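Local coordinates for hypothetical protein (Staphylococcus aureus subsp. aureus, PDB 2ETS) that is of unknown function but folds as a four-helix bundle that represents the bacterial DUF1798 family, at residues S19-Y22 / E23-M27; M27-N30 / F31-K35; Q45-K48 / P49-H53; Y73-S76 / R77-E80; D113-N116 / I117-V121. All coordinates share one frame; numbering follows the deposited sequence. Where two conformers were deposited one is given.

Interaction 1. Residues S19-Y22 / E23-M27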
loop_
_atom_site.group_PDB
_atom_site.type_symbol
_atom_site.label_atom_id
_atom_site.label_comp_id
_atom_site.label_asym_id
_atom_site.label_seq_id
_atom_site.Cartn_x
_atom_site.Cartn_y
_atom_site.Cartn_z
ATOM N N SER A 19 8.455 -4.691 1.595
ATOM C CA SER A 19 7.947 -4.743 0.249
ATOM C C SER A 19 6.799 -3.770 0.007
ATOM O O SER A 19 6.754 -3.130 -1.028
ATOM C CB SER A 19 7.492 -6.147 -0.095
ATOM O OG SER A 19 7.297 -6.218 -1.489
ATOM N N LEU A 20 5.856 -3.673 0.937
ATOM C CA LEU A 20 4.756 -2.734 0.780
ATOM C C LEU A 20 5.258 -1.286 0.902
ATOM O O LEU A 20 4.797 -0.396 0.205
ATOM C CB LEU A 20 3.663 -2.988 1.822
ATOM C CG LEU A 20 2.845 -4.268 1.694
ATOM C CD1 LEU A 20 1.974 -4.436 2.926
ATOM C CD2 LEU A 20 1.987 -4.205 0.461
ATOM N N ILE A 21 6.177 -1.046 1.818
ATOM C CA ILE A 21 6.774 0.274 1.952
ATOM C C ILE A 21 7.366 0.755 0.629
ATOM O O ILE A 21 7.009 1.854 0.129
ATOM C CB ILE A 21 7.807 0.308 3.096
ATOM C CG1 ILE A 21 7.022 0.242 4.435
ATOM C CG2 ILE A 21 8.636 1.603 3.050
ATOM C CD1 ILE A 21 7.894 0.116 5.683
ATOM N N TYR A 22 8.224 -0.071 0.049
ATOM C CA TYR A 22 8.787 0.211 -1.282
ATOM C C TYR A 22 7.659 0.497 -2.278
ATOM O O TYR A 22 7.707 1.494 -3.009
ATOM C CB TYR A 22 9.680 -0.939 -1.788
ATOM C CG TYR A 22 9.930 -0.916 -3.306
ATOM C CD1 TYR A 22 10.998 -0.183 -3.889
ATOM C CD2 TYR A 22 9.114 -1.630 -4.150
ATOM C CE1 TYR A 22 11.202 -0.181 -5.289
ATOM C CE2 TYR A 22 9.319 -1.645 -5.525
ATOM C CZ TYR A 22 10.325 -0.913 -6.090
ATOM O OH TYR A 22 10.407 -0.995 -7.466
ATOM N N GLU A 23 6.642 -0.386 -2.301
ATOM C CA GLU A 23 5.568 -0.240 -3.279
ATOM C C GLU A 23 4.727 1.059 -3.115
ATOM O O GLU A 23 4.364 1.711 -4.102
ATOM C CB GLU A 23 4.692 -1.478 -3.265
ATOM C CG GLU A 23 5.343 -2.681 -3.959
ATOM C CD GLU A 23 5.523 -2.494 -5.463
ATOM O OE1 GLU A 23 5.213 -1.384 -5.972
ATOM O OE2 GLU A 23 5.966 -3.464 -6.135
ATOM N N VAL A 24 4.447 1.436 -1.868
ATOM C CA VAL A 24 3.721 2.676 -1.588
ATOM C C VAL A 24 4.557 3.914 -2.064
ATOM O O VAL A 24 4.013 4.895 -2.594
ATOM C CB VAL A 24 3.351 2.730 -0.099
ATOM C CG1 VAL A 24 2.786 4.074 0.293
ATOM C CG2 VAL A 24 2.330 1.614 0.235
ATOM N N ASN A 25 5.868 3.869 -1.883
ATOM C CA ASN A 25 6.744 4.880 -2.493
ATOM C C ASN A 25 6.683 4.921 -4.014
ATOM O O ASN A 25 6.632 5.957 -4.631
ATOM C CB ASN A 25 8.173 4.652 -2.059
ATOM C CG ASN A 25 8.388 5.006 -0.623
ATOM O OD1 ASN A 25 7.908 6.043 -0.155
ATOM N ND2 ASN A 25 9.103 4.148 0.102
ATOM N N ASN A 26 6.646 3.770 -4.617
ATOM C CA ASN A 26 6.476 3.679 -6.033
ATOM C C ASN A 26 5.163 4.291 -6.473
ATOM O O ASN A 26 5.095 4.923 -7.508
ATOM C CB ASN A 26 6.481 2.200 -6.420
ATOM C CG ASN A 26 6.937 1.985 -7.796
ATOM O OD1 ASN A 26 7.926 2.566 -8.215
ATOM N ND2 ASN A 26 6.235 1.128 -8.531
HETATM N N MSE A 27 4.106 4.040 -5.715
HETATM C CA MSE A 27 2.794 4.637 -6.005
HETATM C C MSE A 27 2.861 6.162 -5.975
HETATM O O MSE A 27 2.208 6.818 -6.761
HETATM C CB MSE A 27 1.757 4.149 -5.015
HETATM C CG MSE A 27 1.481 2.678 -5.155
HETATM SE SE MSE A 27 0.283 2.098 -3.763
HETATM C CE MSE A 27 0.965 0.295 -3.607
#
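Four backbone bonds of the i to i+4 kind join residues 19-22 to 23-27 on helix 12-37: Glu23 N to Ser19 O at 3.0 Å, Val24 N to Leu20 O at 2.8 Å, Asn25 N to Ile21 O at 3.1 Å, and Asn26 N to Tyr22 O at 3.0 Å. Every N-H...O angle is at least 156°, which is the evidence for an unbroken alpha-helical turn. Among the side chains, Glu23 folds back on the helix. Its CG stands anti to the carbonyl carbon and passes 3.3 Å from Ser19 O, and a bend at chi2 (-67°) brings the carboxylate round beside Tyr22. There Glu23 OE2 lies at the edge of the tyrosine ring and in its plane, 3.9 Å from Tyr22 CE2, with ring and carboxylate planes 72° apart. Val24 sets CG2 only 3.2 Å from Leu20 O. Asn25 runs alongside Ile21, pointing the same way, with its ND2 3.9 Å from CG2 of Ile21. Both oxygens of the buried Glu23 carboxylate are taken up by helix 43-63, OE1 by Tyr50 OH and OE2 by His53 NE2, while Val24 packs on Leu107 and Val110 of helix 100-120. Leu20 and Val24 turned to neighbouring helices are typical of the apolar packing of a helical bundle, here with a buried acid bonded across the interface.

Interaction 2. Residues M27-N30 / F31-K35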
loop_
_atom_site.group_PDB
_atom_site.type_symbol
_atom_site.label_atom_id
_atom_site.label_comp_id
_atom_site.label_asym_id
_atom_site.label_seq_id
_atom_site.Cartn_x
_atom_site.Cartn_y
_atom_site.Cartn_z
HETATM N N MSE A 27 4.106 4.040 -5.715
HETATM C CA MSE A 27 2.794 4.637 -6.005
HETATM C C MSE A 27 2.861 6.162 -5.975
HETATM O O MSE A 27 2.208 6.818 -6.761
HETATM C CB MSE A 27 1.757 4.149 -5.015
HETATM C CG MSE A 27 1.481 2.678 -5.155
HETATM SE SE MSE A 27 0.283 2.098 -3.763
HETATM C CE MSE A 27 0.965 0.295 -3.607
ATOM N N GLN A 28 3.657 6.729 -5.076
ATOM C CA GLN A 28 3.801 8.172 -5.035
ATOM C C GLN A 28 4.461 8.681 -6.334
ATOM O O GLN A 28 4.039 9.685 -6.906
ATOM C CB GLN A 28 4.601 8.612 -3.813
ATOM C CG GLN A 28 4.588 10.139 -3.606
ATOM C CD GLN A 28 5.225 10.565 -2.273
ATOM O OE1 GLN A 28 5.725 9.735 -1.505
ATOM N NE2 GLN A 28 5.218 11.871 -2.008
ATOM N N GLN A 29 5.447 7.964 -6.825
ATOM C CA GLN A 29 6.134 8.381 -8.052
ATOM C C GLN A 29 5.213 8.260 -9.262
ATOM O O GLN A 29 5.226 9.119 -10.115
ATOM C CB GLN A 29 7.438 7.613 -8.269
ATOM C CG GLN A 29 8.729 8.481 -8.227
ATOM C CD GLN A 29 8.587 9.874 -8.921
ATOM O OE1 GLN A 29 8.366 9.973 -10.141
ATOM N NE2 GLN A 29 8.713 10.944 -8.129
ATOM N N ASN A 30 4.372 7.225 -9.287
ATOM C CA ASN A 30 3.414 7.029 -10.365
ATOM C C ASN A 30 2.397 8.176 -10.414
ATOM O O ASN A 30 2.047 8.705 -11.473
ATOM C CB ASN A 30 2.700 5.690 -10.174
ATOM C CG ASN A 30 3.505 4.515 -10.734
ATOM O OD1 ASN A 30 3.679 4.416 -11.927
ATOM N ND2 ASN A 30 4.016 3.650 -9.866
ATOM N N PHE A 31 1.933 8.563 -9.248
ATOM C CA PHE A 31 0.977 9.638 -9.141
ATOM C C PHE A 31 1.628 10.923 -9.667
ATOM O O PHE A 31 1.016 11.670 -10.424
ATOM C CB PHE A 31 0.524 9.776 -7.689
ATOM C CG PHE A 31 -0.312 10.994 -7.425
ATOM C CD1 PHE A 31 -1.641 11.038 -7.839
ATOM C CD2 PHE A 31 0.222 12.091 -6.766
ATOM C CE1 PHE A 31 -2.429 12.142 -7.585
ATOM C CE2 PHE A 31 -0.571 13.210 -6.509
ATOM C CZ PHE A 31 -1.911 13.230 -6.916
ATOM N N GLU A 32 2.870 11.170 -9.271
ATOM C CA GLU A 32 3.618 12.328 -9.770
ATOM C C GLU A 32 3.785 12.301 -11.271
ATOM O O GLU A 32 3.775 13.352 -11.903
ATOM C CB GLU A 32 5.000 12.444 -9.115
ATOM C CG GLU A 32 4.962 12.899 -7.671
ATOM C CD GLU A 32 4.258 14.242 -7.444
ATOM O OE1 GLU A 32 4.332 15.160 -8.297
ATOM O OE2 GLU A 32 3.652 14.380 -6.368
ATOM N N ASN A 33 3.950 11.109 -11.830
ATOM C CA ASN A 33 4.119 10.998 -13.267
ATOM C C ASN A 33 2.819 11.291 -14.013
ATOM O O ASN A 33 2.846 12.087 -14.940
ATOM C CB ASN A 33 4.731 9.647 -13.651
ATOM C CG ASN A 33 6.225 9.547 -13.293
ATOM O OD1 ASN A 33 6.854 8.523 -13.541
ATOM N ND2 ASN A 33 6.786 10.606 -12.718
ATOM N N VAL A 34 1.686 10.709 -13.583
ATOM C CA VAL A 34 0.406 10.981 -14.281
ATOM C C VAL A 34 -0.001 12.455 -14.150
ATOM O O VAL A 34 -0.644 13.013 -15.036
ATOM C CB VAL A 34 -0.799 10.016 -13.868
ATOM C CG1 VAL A 34 -0.384 8.567 -14.018
ATOM C CG2 VAL A 34 -1.316 10.277 -12.459
ATOM N N LYS A 35 0.396 13.073 -13.049
ATOM C CA LYS A 35 0.052 14.457 -12.762
ATOM C C LYS A 35 0.869 15.434 -13.620
ATOM O O LYS A 35 0.300 16.413 -14.124
ATOM C CB LYS A 35 0.264 14.769 -11.273
ATOM C CG LYS A 35 -0.847 14.279 -10.318
ATOM C CD LYS A 35 -2.224 14.842 -10.734
ATOM C CE LYS A 35 -3.086 15.233 -9.623
ATOM N NZ LYS A 35 -4.502 15.397 -10.089
#
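Glu32 lays its CG against the carbonyl oxygen of Gln28, one turn back on helix 12-37, at 3.4 Å from that O. Its CG is anti to its own carbonyl carbon, and a bend at chi2 then turns the carboxylate along the helix surface, where OE2 forms a salt bridge with Arg100. Gln29 crosses Glu32 at about a right angle, with NE2 4.1 Å from Glu32 CB, a loose contact. The end of Gln29 also approaches Asn33, but since Asn33 was deposited in two conformers that approach is doubtful evidence for any fixed pairing. The backbone is regular by comparison: Phe31 N bonds to Met27 O at 3.1 Å, Glu32 N to Gln28 O at 3.0 Å, Asn33 N to Gln29 O at 2.9 Å and Val34 N to Asn30 O at 2.9 Å. The Asn33 bond is the most bent of the four (N-H...O 141°), against 168° for Val34. Val34 CG1 rests 3.5 Å from Asn30 O. Phe31 CG is anti to the backbone N (chi1 171°), and CG of Lys35 lies 3.7 Å above one face of the Phe31 ring, offset toward the rim. Selenomethionine Met27 reaches Ile54 of helix 43-63 and Leu89 and Ser90 of helix 76-92. On helix 100-120, Gln28 touches Leu107 and the Phe31 ring stacks with Phe103, so this part of helix 12-37 packs against all three of the other long helices, while Asn30 and Val34 meet the loop residue His41.

Interaction 3. Residues Q45-K48 / P49-H53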
loop_
_atom_site.group_PDB
_atom_site.type_symbol
_atom_site.label_atom_id
_atom_site.label_comp_id
_atom_site.label_asym_id
_atom_site.label_seq_id
_atom_site.Cartn_x
_atom_site.Cartn_y
_atom_site.Cartn_z
ATOM N N GLN A 45 -2.514 -2.579 -19.825
ATOM C CA GLN A 45 -1.072 -2.741 -19.897
ATOM C C GLN A 45 -0.344 -2.349 -18.636
ATOM O O GLN A 45 0.743 -2.861 -18.397
ATOM C CB GLN A 45 -0.503 -1.924 -21.059
ATOM C CG GLN A 45 -0.949 -2.425 -22.434
ATOM C CD GLN A 45 -0.562 -3.875 -22.666
ATOM O OE1 GLN A 45 0.593 -4.178 -22.966
ATOM N NE2 GLN A 45 -1.526 -4.781 -22.512
ATOM N N THR A 46 -0.928 -1.453 -17.832
ATOM C CA THR A 46 -0.247 -0.893 -16.659
ATOM C C THR A 46 -1.028 -1.060 -15.343
ATOM O O THR A 46 -0.497 -1.579 -14.377
ATOM C CB THR A 46 0.041 0.619 -16.833
ATOM O OG1 THR A 46 0.693 0.871 -18.091
ATOM C CG2 THR A 46 0.910 1.149 -15.660
ATOM N N VAL A 47 -2.272 -0.601 -15.297
ATOM C CA VAL A 47 -3.034 -0.583 -14.036
ATOM C C VAL A 47 -3.411 -1.981 -13.528
ATOM O O VAL A 47 -3.194 -2.287 -12.355
ATOM C CB VAL A 47 -4.317 0.282 -14.134
ATOM C CG1 VAL A 47 -5.007 0.368 -12.773
ATOM C CG2 VAL A 47 -3.965 1.673 -14.645
ATOM N N LYS A 48 -3.998 -2.794 -14.387
ATOM C CA LYS A 48 -4.418 -4.132 -14.001
ATOM C C LYS A 48 -3.233 -4.974 -13.494
ATOM O O LYS A 48 -3.273 -5.477 -12.367
ATOM C CB LYS A 48 -5.142 -4.844 -15.165
ATOM C CG LYS A 48 -5.951 -6.072 -14.748
ATOM C CD LYS A 48 -6.619 -6.749 -15.954
ATOM C CE LYS A 48 -7.236 -8.144 -15.589
ATOM N NZ LYS A 48 -6.440 -9.331 -16.106
ATOM N N PRO A 49 -2.162 -5.096 -14.296
ATOM C CA PRO A 49 -1.028 -5.865 -13.803
ATOM C C PRO A 49 -0.435 -5.352 -12.489
ATOM O O PRO A 49 -0.048 -6.138 -11.628
ATOM C CB PRO A 49 0.008 -5.738 -14.938
ATOM C CG PRO A 49 -0.752 -5.329 -16.138
ATOM C CD PRO A 49 -1.890 -4.505 -15.621
ATOM N N TYR A 50 -0.402 -4.038 -12.321
ATOM C CA TYR A 50 0.165 -3.453 -11.132
ATOM C C TYR A 50 -0.661 -3.761 -9.889
ATOM O O TYR A 50 -0.130 -4.193 -8.856
ATOM C CB TYR A 50 0.289 -1.936 -11.278
ATOM C CG TYR A 50 0.956 -1.341 -10.077
ATOM C CD1 TYR A 50 2.331 -1.528 -9.858
ATOM C CD2 TYR A 50 0.220 -0.668 -9.118
ATOM C CE1 TYR A 50 2.956 -0.981 -8.733
ATOM C CE2 TYR A 50 0.819 -0.154 -7.976
ATOM C CZ TYR A 50 2.192 -0.288 -7.810
ATOM O OH TYR A 50 2.783 0.215 -6.688
ATOM N N THR A 51 -1.960 -3.526 -9.997
ATOM C CA THR A 51 -2.896 -3.776 -8.873
ATOM C C THR A 51 -2.964 -5.258 -8.543
ATOM O O THR A 51 -3.047 -5.630 -7.392
ATOM C CB THR A 51 -4.303 -3.292 -9.189
ATOM O OG1 THR A 51 -4.774 -3.976 -10.359
ATOM C CG2 THR A 51 -4.316 -1.793 -9.391
ATOM N N GLU A 52 -2.906 -6.106 -9.549
ATOM C CA GLU A 52 -2.818 -7.546 -9.294
ATOM C C GLU A 52 -1.526 -7.952 -8.570
ATOM O O GLU A 52 -1.547 -8.838 -7.727
ATOM C CB GLU A 52 -2.961 -8.311 -10.599
ATOM C CG GLU A 52 -4.374 -8.240 -11.156
ATOM C CD GLU A 52 -4.553 -9.104 -12.396
ATOM O OE1 GLU A 52 -3.535 -9.610 -12.941
ATOM O OE2 GLU A 52 -5.719 -9.265 -12.819
ATOM N N HIS A 53 -0.409 -7.300 -8.878
ATOM C CA HIS A 53 0.850 -7.586 -8.177
ATOM C C HIS A 53 0.735 -7.120 -6.718
ATOM O O HIS A 53 1.197 -7.794 -5.795
ATOM C CB HIS A 53 2.029 -6.927 -8.903
ATOM C CG HIS A 53 3.212 -6.623 -8.034
ATOM N ND1 HIS A 53 4.132 -7.578 -7.646
ATOM C CD2 HIS A 53 3.668 -5.442 -7.545
ATOM C CE1 HIS A 53 5.073 -7.006 -6.914
ATOM N NE2 HIS A 53 4.817 -5.707 -6.837
#
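This is a local contact at the surface of helix 43-63, where a proline at position 49 interrupts the regular run of backbone bonds. Lacking an N-H, Pro49 cannot bond to the turn before it. The helix kinks there, next to a wider pi-type turn at 45-47. The pyrrolidine ring sits as a knob among Gln45, Thr46, Val47 and Lys48. Its CG is 3.7 Å from Gln45 O, and its CD, which takes the place of the missing amide hydrogen, is 3.5 Å from Thr46 O. Ordinary bonding resumes at once: Tyr50 N reaches Thr46 O at a rather long 3.2 Å and a bent 148°, whereas Thr51 N to Val47 O is 2.9 Å and nearly straight (171°). Thr51 holds OG1 between its backbone N and its carbonyl carbon (chi1 59°), which turns the hydroxyl back to the preceding turn. There it lies 2.9 Å from Lys48 O and 3.1 Å from Val47 O, and its single proton may go to either. Its CG2 meets CG1 of Val47 at 4.1 Å. On the outer side, the Lys48 chain crosses Glu52 obliquely and turns at its last torsion, bringing CE and NZ both close to OE2; Lys48 NZ and Glu52 OE2 form a salt bridge whose hydrogen bond is weak, at 3.4 Å. Around this kinked turn, Thr51 packs on Ser90 and Val91 of helix 76-92, the loop residue His94 meets Tyr50 ring to ring as well as Thr46 and Val47, and Tyr50 also lies against Asn26 of helix 12-37.

Interaction 4. Residues Y73-S76 / R77-E80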
loop_
_atom_site.group_PDB
_atom_site.type_symbol
_atom_site.label_atom_id
_atom_site.label_comp_id
_atom_site.label_asym_id
_atom_site.label_seq_id
_atom_site.Cartn_x
_atom_site.Cartn_y
_atom_site.Cartn_z
ATOM N N TYR A 73 -0.186 -0.293 18.269
ATOM C CA TYR A 73 -0.839 0.610 17.281
ATOM C C TYR A 73 -1.752 -0.097 16.285
ATOM O O TYR A 73 -2.295 0.553 15.405
ATOM C CB TYR A 73 0.193 1.444 16.486
ATOM C CG TYR A 73 0.963 2.460 17.300
ATOM C CD1 TYR A 73 0.351 3.643 17.713
ATOM C CD2 TYR A 73 2.280 2.254 17.644
ATOM C CE1 TYR A 73 1.049 4.577 18.469
ATOM C CE2 TYR A 73 2.977 3.189 18.396
ATOM C CZ TYR A 73 2.340 4.345 18.792
ATOM O OH TYR A 73 2.988 5.285 19.538
HETATM N N MSE A 74 -1.915 -1.416 16.388
HETATM C CA MSE A 74 -2.706 -2.153 15.407
HETATM C C MSE A 74 -3.885 -2.827 16.066
HETATM O O MSE A 74 -3.866 -3.102 17.238
HETATM C CB MSE A 74 -1.850 -3.195 14.689
HETATM C CG MSE A 74 -1.208 -2.703 13.419
HETATM SE SE MSE A 74 -2.495 -2.275 12.017
HETATM C CE MSE A 74 -1.924 -0.509 11.711
ATOM N N ASN A 75 -4.930 -3.058 15.290
ATOM C CA ASN A 75 -6.071 -3.846 15.713
ATOM C C ASN A 75 -6.741 -4.350 14.439
ATOM O O ASN A 75 -6.282 -4.024 13.362
ATOM C CB ASN A 75 -7.021 -3.031 16.600
ATOM C CG ASN A 75 -7.659 -1.865 15.885
ATOM O OD1 ASN A 75 -8.094 -1.981 14.743
ATOM N ND2 ASN A 75 -7.750 -0.733 16.573
ATOM N N SER A 76 -7.808 -5.134 14.564
ATOM C CA SER A 76 -8.444 -5.797 13.411
ATOM C C SER A 76 -9.001 -4.791 12.397
ATOM O O SER A 76 -8.743 -4.916 11.190
ATOM C CB SER A 76 -9.574 -6.736 13.900
ATOM O OG SER A 76 -10.268 -7.283 12.791
ATOM N N ARG A 77 -9.742 -3.790 12.899
ATOM C CA ARG A 77 -10.283 -2.717 12.059
ATOM C C ARG A 77 -9.184 -1.942 11.303
ATOM O O ARG A 77 -9.259 -1.790 10.094
ATOM C CB ARG A 77 -11.101 -1.737 12.877
ATOM C CG ARG A 77 -12.020 -0.865 11.993
ATOM C CD ARG A 77 -12.929 0.025 12.823
ATOM N NE ARG A 77 -12.090 1.050 13.379
ATOM C CZ ARG A 77 -11.849 2.237 12.834
ATOM N NH1 ARG A 77 -12.454 2.664 11.726
ATOM N NH2 ARG A 77 -10.998 3.030 13.446
ATOM N N LYS A 78 -8.167 -1.477 12.027
ATOM C CA LYS A 78 -7.052 -0.728 11.450
ATOM C C LYS A 78 -6.318 -1.555 10.390
ATOM O O LYS A 78 -5.896 -1.030 9.380
ATOM C CB LYS A 78 -6.062 -0.296 12.549
ATOM C CG LYS A 78 -6.506 0.905 13.434
ATOM C CD LYS A 78 -6.233 2.288 12.796
ATOM C CE LYS A 78 -4.686 2.578 12.693
ATOM N NZ LYS A 78 -4.359 3.694 11.735
ATOM N N PHE A 79 -6.185 -2.858 10.608
ATOM C CA PHE A 79 -5.573 -3.726 9.617
ATOM C C PHE A 79 -6.404 -3.781 8.321
ATOM O O PHE A 79 -5.847 -3.737 7.216
ATOM C CB PHE A 79 -5.365 -5.115 10.207
ATOM C CG PHE A 79 -4.697 -6.099 9.282
ATOM C CD1 PHE A 79 -3.305 -6.145 9.177
ATOM C CD2 PHE A 79 -5.452 -7.038 8.580
ATOM C CE1 PHE A 79 -2.672 -7.098 8.356
ATOM C CE2 PHE A 79 -4.826 -7.994 7.738
ATOM C CZ PHE A 79 -3.429 -8.021 7.635
ATOM N N GLU A 80 -7.721 -3.848 8.444
ATOM C CA GLU A 80 -8.592 -3.859 7.257
ATOM C C GLU A 80 -8.579 -2.529 6.500
ATOM O O GLU A 80 -8.582 -2.500 5.265
ATOM C CB GLU A 80 -10.027 -4.242 7.602
ATOM C CG GLU A 80 -10.203 -5.666 8.199
ATOM C CD GLU A 80 -9.716 -6.797 7.260
ATOM O OE1 GLU A 80 -9.939 -6.715 6.034
ATOM O OE2 GLU A 80 -9.097 -7.766 7.756
HETATM O O HOH W 1 -8.489 -7.801 10.279
#
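Asn75 is the N-cap of helix 76-92, its OD1 accepting the backbone N-H of Lys78 at 2.8 Å. With an N-H...O angle of 178° the bond is essentially straight, although the donor is tilted 23° from the amide carbonyl plane. The side chain gets there because CG sits between the backbone N and the carbonyl carbon (chi1 64°), aiming the oxygen at the first turn. This cap is the tight part of the contact, firm even though Asn75 is exposed. Beside it, the helix's backbone bonds begin with Phe79 N to Asn75 O at 3.0 Å and Glu80 N to Ser76 O at 3.1 Å. The buried, apolar side of the turn is formed by selenomethionine Met74, whose bent chain brings SE to 4.0 Å from Phe79 N and 4.1 Å from Lys78 CB; Met74 in turn rests on Ile117 of helix 100-120, and Phe79 packs on Ile68. The solvent side is looser: Arg77 and Glu80 are exposed, and Ser76 OG bonds to Arg65 away from the turn. Glu80 CG still lies 3.4 Å from Ser76 O, and beside that contact a water adds a bridge, donating to Ser76 O at 3.0 Å and to Glu80 OE2 at 2.6 Å.

Interaction 5. Residues D113-N116 / I117-V121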
loop_
_atom_site.group_PDB
_atom_site.type_symbol
_atom_site.label_atom_id
_atom_site.label_comp_id
_atom_site.label_asym_id
_atom_site.label_seq_id
_atom_site.Cartn_x
_atom_site.Cartn_y
_atom_site.Cartn_z
ATOM N N ASP A 113 1.168 3.779 9.282
ATOM C CA ASP A 113 0.839 2.431 9.732
ATOM C C ASP A 113 1.916 1.388 9.436
ATOM O O ASP A 113 2.233 0.529 10.263
ATOM C CB ASP A 113 -0.436 1.997 9.051
ATOM C CG ASP A 113 -1.673 2.696 9.618
ATOM O OD1 ASP A 113 -1.593 3.292 10.727
ATOM O OD2 ASP A 113 -2.725 2.618 8.943
ATOM N N LEU A 114 2.426 1.430 8.215
ATOM C CA LEU A 114 3.460 0.496 7.784
ATOM C C LEU A 114 4.709 0.568 8.656
ATOM O O LEU A 114 5.305 -0.459 8.984
ATOM C CB LEU A 114 3.820 0.762 6.320
ATOM C CG LEU A 114 2.762 0.296 5.308
ATOM C CD1 LEU A 114 3.208 0.671 3.924
ATOM C CD2 LEU A 114 2.518 -1.216 5.373
ATOM N N GLN A 115 5.100 1.779 9.040
ATOM C CA GLN A 115 6.246 1.935 9.925
ATOM C C GLN A 115 6.010 1.312 11.291
ATOM O O GLN A 115 6.932 0.725 11.865
ATOM C CB GLN A 115 6.606 3.409 10.112
ATOM C CG GLN A 115 7.348 4.016 8.981
ATOM C CD GLN A 115 8.709 3.334 8.736
ATOM O OE1 GLN A 115 9.079 3.102 7.584
ATOM N NE2 GLN A 115 9.421 2.971 9.816
ATOM N N ASN A 116 4.798 1.471 11.828
ATOM C CA ASN A 116 4.466 0.939 13.132
ATOM C C ASN A 116 4.493 -0.577 13.101
ATOM O O ASN A 116 4.862 -1.240 14.086
ATOM C CB ASN A 116 3.078 1.417 13.584
ATOM C CG ASN A 116 3.075 2.861 14.066
ATOM O OD1 ASN A 116 4.102 3.401 14.481
ATOM N ND2 ASN A 116 1.918 3.483 14.023
ATOM N N ILE A 117 4.066 -1.120 11.972
ATOM C CA ILE A 117 4.018 -2.549 11.800
ATOM C C ILE A 117 5.443 -3.025 11.714
ATOM O O ILE A 117 5.831 -3.941 12.442
ATOM C CB ILE A 117 3.213 -2.959 10.543
ATOM C CG1 ILE A 117 1.731 -2.689 10.780
ATOM C CG2 ILE A 117 3.430 -4.421 10.213
ATOM C CD1 ILE A 117 0.847 -2.895 9.541
ATOM N N LEU A 118 6.225 -2.372 10.853
ATOM C CA LEU A 118 7.639 -2.717 10.692
ATOM C C LEU A 118 8.311 -2.715 12.045
ATOM O O LEU A 118 8.953 -3.679 12.371
ATOM C CB LEU A 118 8.366 -1.772 9.721
ATOM C CG LEU A 118 9.806 -2.156 9.336
ATOM C CD1 LEU A 118 9.837 -3.344 8.357
ATOM C CD2 LEU A 118 10.574 -0.965 8.746
ATOM N N ASP A 119 8.134 -1.664 12.850
ATOM C CA ASP A 119 8.681 -1.666 14.231
ATOM C C ASP A 119 8.195 -2.871 15.026
ATOM O O ASP A 119 8.976 -3.513 15.696
ATOM C CB ASP A 119 8.294 -0.425 15.052
ATOM C CG ASP A 119 8.712 0.871 14.415
ATOM O OD1 ASP A 119 9.381 0.838 13.357
ATOM O OD2 ASP A 119 8.335 1.933 14.975
ATOM N N GLY A 120 6.893 -3.144 14.966
ATOM C CA GLY A 120 6.292 -4.240 15.718
ATOM C C GLY A 120 6.770 -5.641 15.345
ATOM O O GLY A 120 6.743 -6.532 16.171
ATOM N N VAL A 121 7.175 -5.845 14.095
ATOM C CA VAL A 121 7.547 -7.173 13.596
ATOM C C VAL A 121 9.052 -7.212 13.431
ATOM O O VAL A 121 9.563 -7.475 12.354
ATOM C CB VAL A 121 6.833 -7.524 12.245
ATOM C CG1 VAL A 121 5.307 -7.376 12.371
ATOM C CG2 VAL A 121 7.341 -6.674 11.084
#
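Ile117 N donates to Asp113 O at 3.0 Å, opening a set of four backbone bonds between 113-116 and 117-121. Leu118 N is satisfied by Leu114 O at 2.8 Å, Asp119 N by Gln115 O at 2.8 Å and nearly straight (172°), and Gly120 N by Asn116 O at 2.9 Å. Side chains crowd two of these acceptors. Ile117, with CG1 anti to its carbonyl carbon, places that atom 3.3 Å from Asp113 O, and Asp119 turns its carboxylate back (chi1 -57°) until OD1 is 2.9 Å from Gln115 O. That last pair is two acceptors, not hydrogen-bonded, so the closeness is probably mildly repulsive. These turns are the C-terminal end of helix 100-120, one of the long helices of the four-helix bundle. At its last turn Val121 leaves helical backbone angles, yet its N is still held, by Ile117 O at 2.9 Å and by Leu118 O at 3.3 Å. Its own carbonyl oxygen is taken by Asn14 ND2 of helix 12-37. Buried Asp113 finds its charge partner in Lys78 NZ, a salt bridge to OD1 that probably favours the ionised acid. Leu114 and Gln115 touch Ile21 of helix 12-37, and Ile117 packs on Leu82 of helix 76-92 and Ile68 of helix 65-68.

Overall arrangement
Interaction 1 lies nearest the chain's middle, about 6 Å from its centre, and the other four sit about 13 to 14 Å out. Interactions 1 and 2 share Met27 on helix 12-37; interaction 1 touches both 45-53 and 113-121, which do not touch each other. Interactions 4 and 5, with centres about 12 Å apart, meet through the Lys78-Asp113 salt bridge at the end opposite interactions 2 and 3. Chemistry follows place: the central turn carries a buried acid bonded to another helix, interaction 2 pairs aromatic stacking with an outward salt bridge, interaction 3 is a surface kink with a long salt bridge, and interactions 4 and 5 handle a helix start and a helix finish.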